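Local structure of Mypaa.01249.c (Mycobacterium paratuberculosis, 3RD5) at residues A[68-80]-A[104-118]. The protein is of unknown function but belongs to the short-chain dehydrogenase/reductase family, and so probably acts as an oxidoreductase. Sequence-based numbering, arbitrary orientation.
Sequences ELDLQDLSSVRRF and TVDGFESQIGTNHLG
Asp106 reaches across to the first turn of helix 74-82, where its OD2 accepts from Leu74 N at 2.8 Å in a nearly straight bond (168°), on the syn side of the carboxylate. Its OD1 accepts a hydrogen bond from a water that in turn accepts from Ser75 N, so one carboxylate meets Leu74 N directly and Ser75 N through water, at a helix start whose N-cap is Asp73. The first-turn amides suit acidic groups and probably ease the nearness of the two carboxylates. Next door, Gln72 O accepts from Val105 N at 3.3 Å, and a type I turn from Thr104 to Gly107 presents both Val105 and Asp106. Within the Rossmann fold of this family, the contact joins the turn between strand 63-68 and helix 74-82, with the first turns of that helix, to the loop leading into helix 110-126 and to the first half of that helix; Arg48 pairs with Asp70. Gln72 lies obliquely over two threonines: its CB rests 3.8 Å from Thr104 CG2, while the chain, extended beyond CG (chi2 -170°), brings NE2 to 3.0 Å from Thr114 OG1. Branched, apolar Leu74 puts CD1 against the Phe108 ring edge, 3.9 Å from CE2. Leu71 CD2 packs 3.6 Å from Gly118 C; the bare CA of Gly118 lets Leu71 approach the helix backbone. Leu71 O and Gly113 O both accept from a second water, which bridges two acceptors.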
ATOM      1  N   GLU A  68      -9.796   3.692 -13.495  1.00 19.03           N
ATOM      2  CA  GLU A  68      -9.660   4.980 -12.815  0.50 18.43           C
ATOM      3  C   GLU A  68      -9.871   4.866 -11.324  1.00 18.24           C
ATOM      4  O   GLU A  68     -10.856   4.270 -10.860  1.00 19.50           O
ATOM      5  CB  GLU A  68     -10.674   5.992 -13.362  0.50 19.91           C
ATOM      6  CG  GLU A  68     -10.316   7.427 -13.050  0.50 18.06           C
ATOM      7  CD  GLU A  68     -11.356   8.410 -13.512  0.50 26.43           C
ATOM      8  OE1 GLU A  68     -11.980   8.175 -14.566  0.50 31.67           O
ATOM      9  OE2 GLU A  68     -11.543   9.426 -12.803  0.50 31.11           O
ATOM     10  N   LEU A  69      -8.937   5.454 -10.586  1.00 17.78           N
ATOM     11  CA  LEU A  69      -9.015   5.579  -9.135  1.00 16.87           C
ATOM     12  C   LEU A  69      -8.288   6.857  -8.755  1.00 17.15           C
ATOM     13  O   LEU A  69      -7.092   7.004  -9.057  1.00 18.05           O
ATOM     14  CB  LEU A  69      -8.384   4.387  -8.430  1.00 17.06           C
ATOM     15  CG  LEU A  69      -8.141   4.508  -6.920  1.00 16.80           C
ATOM     16  CD1 LEU A  69      -9.507   4.635  -6.235  1.00 18.50           C
ATOM     17  CD2 LEU A  69      -7.338   3.311  -6.406  1.00 18.09           C
ATOM     18  N   ASP A  70      -8.957   7.744  -8.003  1.00 16.95           N
ATOM     19  CA  ASP A  70      -8.332   8.893  -7.392  1.00 16.85           C
ATOM     20  C   ASP A  70      -8.363   8.726  -5.875  1.00 15.75           C
ATOM     21  O   ASP A  70      -9.408   8.937  -5.243  1.00 16.11           O
ATOM     22  CB  ASP A  70      -9.069  10.177  -7.783  1.00 17.82           C
ATOM     23  CG  ASP A  70      -8.422  11.426  -7.246  1.00 20.94           C
ATOM     24  OD1 ASP A  70      -7.401  11.333  -6.546  1.00 19.71           O
ATOM     25  OD2 ASP A  70      -8.967  12.553  -7.555  1.00 25.87           O
ATOM     26  N   LEU A  71      -7.250   8.306  -5.289  1.00 15.01           N
ATOM     27  CA  LEU A  71      -7.144   8.105  -3.850  1.00 14.54           C
ATOM     28  C   LEU A  71      -7.360   9.363  -3.034  1.00 16.03           C
ATOM     29  O   LEU A  71      -7.597   9.256  -1.850  1.00 17.58           O
ATOM     30  CB  LEU A  71      -5.795   7.485  -3.473  1.00 15.04           C
ATOM     31  CG  LEU A  71      -5.624   6.000  -3.858  1.00 14.39           C
ATOM     32  CD1 LEU A  71      -4.117   5.668  -3.810  1.00 14.92           C
ATOM     33  CD2 LEU A  71      -6.404   5.114  -2.832  1.00 15.20           C
ATOM     34  N   GLN A  72      -7.302  10.539  -3.660  1.00 15.55           N
ATOM     35  CA  GLN A  72      -7.604  11.831  -3.024  1.00 16.22           C
ATOM     36  C   GLN A  72      -9.062  12.233  -3.099  1.00 16.66           C
ATOM     37  O   GLN A  72      -9.396  13.399  -2.843  1.00 17.58           O
ATOM     38  CB  GLN A  72      -6.731  12.955  -3.613  1.00 16.87           C
ATOM     39  CG  GLN A  72      -5.240  12.647  -3.476  1.00 19.00           C
ATOM     40  CD  GLN A  72      -4.314  13.814  -3.810  1.00 26.71           C
ATOM     41  OE1 GLN A  72      -4.708  14.990  -3.768  1.00 33.53           O
ATOM     42  NE2 GLN A  72      -3.041  13.494  -4.026  1.00 26.14           N
ATOM     43  N   ASP A  73      -9.927  11.287  -3.428  1.00 16.59           N
ATOM     44  CA  ASP A  73     -11.385  11.558  -3.556  1.00 16.61           C
ATOM     45  C   ASP A  73     -12.119  10.289  -3.117  1.00 16.75           C
ATOM     46  O   ASP A  73     -12.159   9.309  -3.843  1.00 17.34           O
ATOM     47  CB  ASP A  73     -11.688  11.968  -5.002  1.00 17.77           C
ATOM     48  CG  ASP A  73     -13.151  12.244  -5.278  1.00 20.56           C
ATOM     49  OD1 ASP A  73     -14.014  11.911  -4.447  1.00 22.01           O
ATOM     50  OD2 ASP A  73     -13.443  12.838  -6.361  1.00 26.10           O
ATOM     51  N   LEU A  74     -12.647  10.295  -1.897  1.00 15.91           N
ATOM     52  CA  LEU A  74     -13.305   9.094  -1.401  1.00 15.57           C
ATOM     53  C   LEU A  74     -14.464   8.621  -2.265  1.00 17.04           C
ATOM     54  O   LEU A  74     -14.769   7.419  -2.307  1.00 17.11           O
ATOM     55  CB  LEU A  74     -13.713   9.257   0.070  1.00 16.74           C
ATOM     56  CG  LEU A  74     -12.590   9.360   1.079  1.00 16.90           C
ATOM     57  CD1 LEU A  74     -13.158   9.740   2.467  1.00 19.66           C
ATOM     58  CD2 LEU A  74     -11.833   8.024   1.177  1.00 21.28           C
ATOM     59  N   SER A  75     -15.141   9.528  -2.977  1.00 17.44           N
ATOM     60  CA  SER A  75     -16.194   9.095  -3.891  1.00 18.39           C
ATOM     61  C   SER A  75     -15.671   8.273  -5.058  1.00 18.22           C
ATOM     62  O   SER A  75     -16.316   7.323  -5.482  1.00 20.36           O
ATOM     63  CB  SER A  75     -17.032  10.272  -4.395  1.00 19.79           C
ATOM     64  OG  SER A  75     -16.362  11.099  -5.357  1.00 22.52           O
ATOM     65  N   SER A  76     -14.477   8.613  -5.522  1.00 18.41           N
ATOM     66  CA  SER A  76     -13.794   7.839  -6.531  1.00 17.07           C
ATOM     67  C   SER A  76     -13.324   6.475  -5.991  1.00 16.41           C
ATOM     68  O   SER A  76     -13.465   5.467  -6.686  1.00 17.34           O
ATOM     69  CB  SER A  76     -12.546   8.613  -6.993  1.00 17.50           C
ATOM     70  OG  SER A  76     -11.869   7.860  -7.995  1.00 19.18           O
ATOM     71  N   VAL A  77     -12.791   6.446  -4.779  1.00 15.82           N
ATOM     72  CA  VAL A  77     -12.443   5.185  -4.132  1.00 15.55           C
ATOM     73  C   VAL A  77     -13.650   4.244  -4.125  1.00 16.06           C
ATOM     74  O   VAL A  77     -13.529   3.066  -4.447  1.00 16.48           O
ATOM     75  CB  VAL A  77     -11.883   5.405  -2.712  1.00 14.94           C
ATOM     76  CG1 VAL A  77     -11.616   4.036  -1.953  1.00 16.39           C
ATOM     77  CG2 VAL A  77     -10.586   6.255  -2.767  1.00 15.87           C
ATOM     78  N   ARG A  78     -14.805   4.766  -3.716  0.70 16.96           N
ATOM     79  CA  ARG A  78     -16.042   3.976  -3.622  0.70 18.27           C
ATOM     80  C   ARG A  78     -16.496   3.451  -4.974  0.70 18.70           C
ATOM     81  O   ARG A  78     -16.861   2.276  -5.102  0.70 19.13           O
ATOM     82  CB  ARG A  78     -17.152   4.797  -2.961  0.70 19.46           C
ATOM     83  CG  ARG A  78     -16.934   5.013  -1.491  0.70 23.16           C
ATOM     84  CD  ARG A  78     -18.171   5.624  -0.796  0.70 28.70           C
ATOM     85  NE  ARG A  78     -18.099   5.309   0.617  0.70 32.72           N
ATOM     86  CZ  ARG A  78     -18.566   4.197   1.173  0.70 31.04           C
ATOM     87  NH1 ARG A  78     -19.236   3.275   0.476  0.70 35.53           N
ATOM     88  NH2 ARG A  78     -18.405   4.032   2.465  0.70 33.33           N
ATOM     89  N   ARG A  79     -16.471   4.303  -5.987  1.00 18.41           N
ATOM     90  CA  ARG A  79     -16.884   3.904  -7.342  1.00 19.72           C
ATOM     91  C   ARG A  79     -15.941   2.799  -7.874  1.00 18.88           C
ATOM     92  O   ARG A  79     -16.394   1.799  -8.448  1.00 20.07           O
ATOM     93  CB  ARG A  79     -16.879   5.137  -8.244  1.00 21.47           C
ATOM     94  CG  ARG A  79     -18.087   6.040  -8.075  1.00 25.13           C
ATOM     95  CD  ARG A  79     -18.189   7.067  -9.223  1.00 29.09           C
ATOM     96  NE  ARG A  79     -16.964   7.843  -9.434  1.00 27.92           N
ATOM     97  CZ  ARG A  79     -16.617   8.955  -8.786  1.00 30.19           C
ATOM     98  NH1 ARG A  79     -17.408   9.482  -7.853  1.00 31.03           N
ATOM     99  NH2 ARG A  79     -15.473   9.562  -9.085  1.00 31.20           N
ATOM    100  N   PHE A  80     -14.644   2.968  -7.650  1.00 17.52           N
ATOM    101  CA  PHE A  80     -13.672   1.972  -8.098  1.00 17.17           C
ATOM    102  C   PHE A  80     -13.901   0.639  -7.387  1.00 17.75           C
ATOM    103  O   PHE A  80     -13.983  -0.424  -8.009  1.00 18.57           O
ATOM    104  CB  PHE A  80     -12.231   2.445  -7.895  1.00 16.45           C
ATOM    105  CG  PHE A  80     -11.245   1.329  -8.077  1.00 16.62           C
ATOM    106  CD1 PHE A  80     -10.892   0.917  -9.363  1.00 17.15           C
ATOM    107  CD2 PHE A  80     -10.740   0.625  -7.005  1.00 16.49           C
ATOM    108  CE1 PHE A  80     -10.058  -0.186  -9.551  1.00 17.57           C
ATOM    109  CE2 PHE A  80      -9.915  -0.484  -7.205  1.00 17.42           C
ATOM    110  CZ  PHE A  80      -9.579  -0.878  -8.486  1.00 16.59           C
ATOM    111  N   THR A 104      -6.829  17.329   0.083  1.00 17.70           N
ATOM    112  CA  THR A 104      -7.629  16.528  -0.846  1.00 18.27           C
ATOM    113  C   THR A 104      -9.054  17.099  -0.928  1.00 19.68           C
ATOM    114  O   THR A 104      -9.426  17.970  -0.176  1.00 20.09           O
ATOM    115  CB  THR A 104      -7.662  15.044  -0.396  1.00 17.20           C
ATOM    116  OG1 THR A 104      -8.485  14.905   0.793  1.00 17.12           O
ATOM    117  CG2 THR A 104      -6.310  14.486  -0.141  1.00 17.04           C
ATOM    118  N   VAL A 105      -9.850  16.495  -1.825  1.00 21.65           N
ATOM    119  CA  VAL A 105     -11.267  16.792  -1.988  1.00 22.95           C
ATOM    120  C   VAL A 105     -12.004  16.721  -0.631  1.00 21.42           C
ATOM    121  O   VAL A 105     -12.944  17.497  -0.324  1.00 22.91           O
ATOM    122  CB  VAL A 105     -11.899  15.739  -2.999  1.00 22.91           C
ATOM    123  CG1 VAL A 105     -13.367  15.956  -3.133  1.00 29.78           C
ATOM    124  CG2 VAL A 105     -11.166  15.801  -4.380  1.00 27.17           C
ATOM    125  N   ASP A 106     -11.594  15.740   0.170  1.00 17.98           N
ATOM    126  CA  ASP A 106     -12.210  15.469   1.463  1.00 17.87           C
ATOM    127  C   ASP A 106     -11.616  16.243   2.650  1.00 17.78           C
ATOM    128  O   ASP A 106     -12.031  16.050   3.800  1.00 20.01           O
ATOM    129  CB  ASP A 106     -12.170  13.943   1.703  1.00 17.08           C
ATOM    130  CG  ASP A 106     -12.852  13.179   0.568  1.00 20.04           C
ATOM    131  OD1 ASP A 106     -14.101  13.314   0.457  1.00 22.77           O
ATOM    132  OD2 ASP A 106     -12.141  12.538  -0.229  1.00 18.81           O
ATOM    133  N   GLY A 107     -10.668  17.119   2.354  1.00 18.05           N
ATOM    134  CA  GLY A 107     -10.041  17.964   3.369  1.00 17.83           C
ATOM    135  C   GLY A 107      -8.900  17.367   4.122  1.00 17.85           C
ATOM    136  O   GLY A 107      -8.490  17.884   5.177  1.00 18.93           O
ATOM    137  N   PHE A 108      -8.345  16.279   3.585  1.00 15.65           N
ATOM    138  CA  PHE A 108      -7.230  15.639   4.254  1.00 15.08           C
ATOM    139  C   PHE A 108      -5.907  16.244   3.772  1.00 14.38           C
ATOM    140  O   PHE A 108      -5.776  16.619   2.614  1.00 14.67           O
ATOM    141  CB  PHE A 108      -7.171  14.127   3.973  1.00 14.98           C
ATOM    142  CG  PHE A 108      -8.456  13.373   4.214  1.00 15.40           C
ATOM    143  CD1 PHE A 108      -9.311  13.681   5.273  1.00 14.79           C
ATOM    144  CD2 PHE A 108      -8.753  12.263   3.427  1.00 14.81           C
ATOM    145  CE1 PHE A 108     -10.455  12.942   5.463  1.00 15.24           C
ATOM    146  CE2 PHE A 108      -9.912  11.498   3.660  1.00 15.60           C
ATOM    147  CZ  PHE A 108     -10.758  11.886   4.665  1.00 15.95           C
ATOM    148  N   GLU A 109      -4.892  16.301   4.637  1.00 14.33           N
ATOM    149  CA  GLU A 109      -3.530  16.625   4.183  1.00 14.07           C
ATOM    150  C   GLU A 109      -3.160  15.580   3.122  1.00 13.68           C
ATOM    151  O   GLU A 109      -3.493  14.390   3.255  1.00 13.61           O
ATOM    152  CB  GLU A 109      -2.558  16.672   5.363  1.00 13.31           C
ATOM    153  CG  GLU A 109      -1.116  16.988   5.019  1.00 14.34           C
ATOM    154  CD  GLU A 109      -0.310  15.771   4.526  1.00 13.95           C
ATOM    155  OE1 GLU A 109      -0.509  14.680   5.110  1.00 14.39           O
ATOM    156  OE2 GLU A 109       0.494  15.903   3.565  1.00 13.75           O
ATOM    157  N   SER A 110      -2.505  16.006   2.052  1.00 13.60           N
ATOM    158  CA  SER A 110      -2.444  15.116   0.882  1.00 13.05           C
ATOM    159  C   SER A 110      -1.662  13.819   1.075  1.00 12.99           C
ATOM    160  O   SER A 110      -2.030  12.798   0.497  1.00 13.08           O
ATOM    161  CB  SER A 110      -2.001  15.863  -0.389  1.00 13.39           C
ATOM    162  OG  SER A 110      -0.616  16.187  -0.364  1.00 15.29           O
ATOM    163  N   GLN A 111      -0.610  13.840   1.876  1.00 12.68           N
ATOM    164  CA  GLN A 111       0.185  12.622   2.059  1.00 12.39           C
ATOM    165  C   GLN A 111      -0.584  11.624   2.921  1.00 12.52           C
ATOM    166  O   GLN A 111      -0.702  10.454   2.554  1.00 12.60           O
ATOM    167  CB  GLN A 111       1.587  12.923   2.581  1.00 11.99           C
ATOM    168  CG  GLN A 111       2.362  13.832   1.646  1.00 12.81           C
ATOM    169  CD  GLN A 111       3.814  13.952   2.009  1.00 12.62           C
ATOM    170  OE1 GLN A 111       4.589  12.982   1.883  1.00 12.35           O
ATOM    171  NE2 GLN A 111       4.221  15.146   2.451  1.00 13.80           N
ATOM    172  N   ILE A 112      -1.053  12.024   4.094  1.00 12.61           N
ATOM    173  CA  ILE A 112      -1.855  11.083   4.901  1.00 12.11           C
ATOM    174  C   ILE A 112      -3.113  10.689   4.133  1.00 12.15           C
ATOM    175  O   ILE A 112      -3.556   9.524   4.206  1.00 13.22           O
ATOM    176  CB  ILE A 112      -2.145  11.631   6.313  1.00 12.01           C
ATOM    177  CG1 ILE A 112      -2.663  10.560   7.251  1.00 12.63           C
ATOM    178  CG2 ILE A 112      -3.148  12.795   6.290  1.00 13.56           C
ATOM    179  CD1 ILE A 112      -1.610   9.529   7.690  1.00 13.63           C
ATOM    180  N   GLY A 113      -3.690  11.624   3.392  1.00 13.10           N
ATOM    181  CA  GLY A 113      -4.932  11.361   2.662  1.00 13.70           C
ATOM    182  C   GLY A 113      -4.760  10.348   1.544  1.00 13.72           C
ATOM    183  O   GLY A 113      -5.623   9.473   1.346  1.00 14.34           O
ATOM    184  N   THR A 114      -3.707  10.478   0.780  1.00 13.15           N
ATOM    185  CA  THR A 114      -3.432   9.592  -0.355  1.00 13.27           C
ATOM    186  C   THR A 114      -2.886   8.253   0.133  1.00 13.08           C
ATOM    187  O   THR A 114      -3.379   7.177  -0.214  1.00 14.75           O
ATOM    188  CB  THR A 114      -2.385  10.206  -1.306  1.00 14.01           C
ATOM    189  OG1 THR A 114      -2.850  11.483  -1.780  1.00 15.29           O
ATOM    190  CG2 THR A 114      -2.096   9.277  -2.511  1.00 16.32           C
ATOM    191  N   ASN A 115      -1.831   8.299   0.948  1.00 11.71           N
ATOM    192  CA  ASN A 115      -1.018   7.126   1.226  1.00 11.04           C
ATOM    193  C   ASN A 115      -1.690   6.216   2.234  1.00 11.54           C
ATOM    194  O   ASN A 115      -1.560   4.998   2.152  1.00 12.19           O
ATOM    195  CB  ASN A 115       0.325   7.574   1.781  1.00 11.43           C
ATOM    196  CG  ASN A 115       1.165   8.389   0.804  1.00 11.59           C
ATOM    197  OD1 ASN A 115       0.834   8.501  -0.387  1.00 12.55           O
ATOM    198  ND2 ASN A 115       2.268   8.972   1.301  1.00 11.86           N
ATOM    199  N   HIS A 116      -2.394   6.813   3.199  1.00 11.51           N
ATOM    200  CA  HIS A 116      -3.093   6.045   4.217  1.00 10.89           C
ATOM    201  C   HIS A 116      -4.620   6.052   4.066  1.00 11.52           C
ATOM    202  O   HIS A 116      -5.243   4.992   3.924  1.00 12.91           O
ATOM    203  CB  HIS A 116      -2.686   6.511   5.640  1.00 12.02           C
ATOM    204  CG  HIS A 116      -3.503   5.903   6.719  1.00 11.55           C
ATOM    205  ND1 HIS A 116      -3.488   4.556   7.001  1.00 13.29           N
ATOM    206  CD2 HIS A 116      -4.386   6.460   7.581  1.00 12.59           C
ATOM    207  CE1 HIS A 116      -4.352   4.303   7.977  1.00 13.48           C
ATOM    208  NE2 HIS A 116      -4.912   5.451   8.355  1.00 12.94           N
ATOM    209  N   LEU A 117      -5.257   7.220   4.146  1.00 11.54           N
ATOM    210  CA  LEU A 117      -6.723   7.219   4.257  1.00 12.42           C
ATOM    211  C   LEU A 117      -7.443   6.665   3.055  1.00 12.13           C
ATOM    212  O   LEU A 117      -8.419   5.917   3.185  1.00 12.57           O
ATOM    213  CB  LEU A 117      -7.281   8.612   4.641  1.00 12.55           C
ATOM    214  CG  LEU A 117      -6.815   9.126   6.018  1.00 11.88           C
ATOM    215  CD1 LEU A 117      -7.058  10.659   6.188  1.00 14.49           C
ATOM    216  CD2 LEU A 117      -7.460   8.358   7.198  1.00 13.20           C
ATOM    217  N   GLY A 118      -6.945   6.981   1.862  1.00 12.50           N
ATOM    218  CA  GLY A 118      -7.605   6.446   0.662  1.00 12.87           C
ATOM    219  C   GLY A 118      -7.449   4.914   0.579  1.00 12.00           C
ATOM    220  O   GLY A 118      -8.373   4.222   0.192  1.00 13.23           O
TER
HETATM  221  O   HOH W   1      -8.371   9.927   0.712  1.00 17.89           O
HETATM  222  O   HOH W   2     -15.325  12.488  -1.772  1.00 23.79           O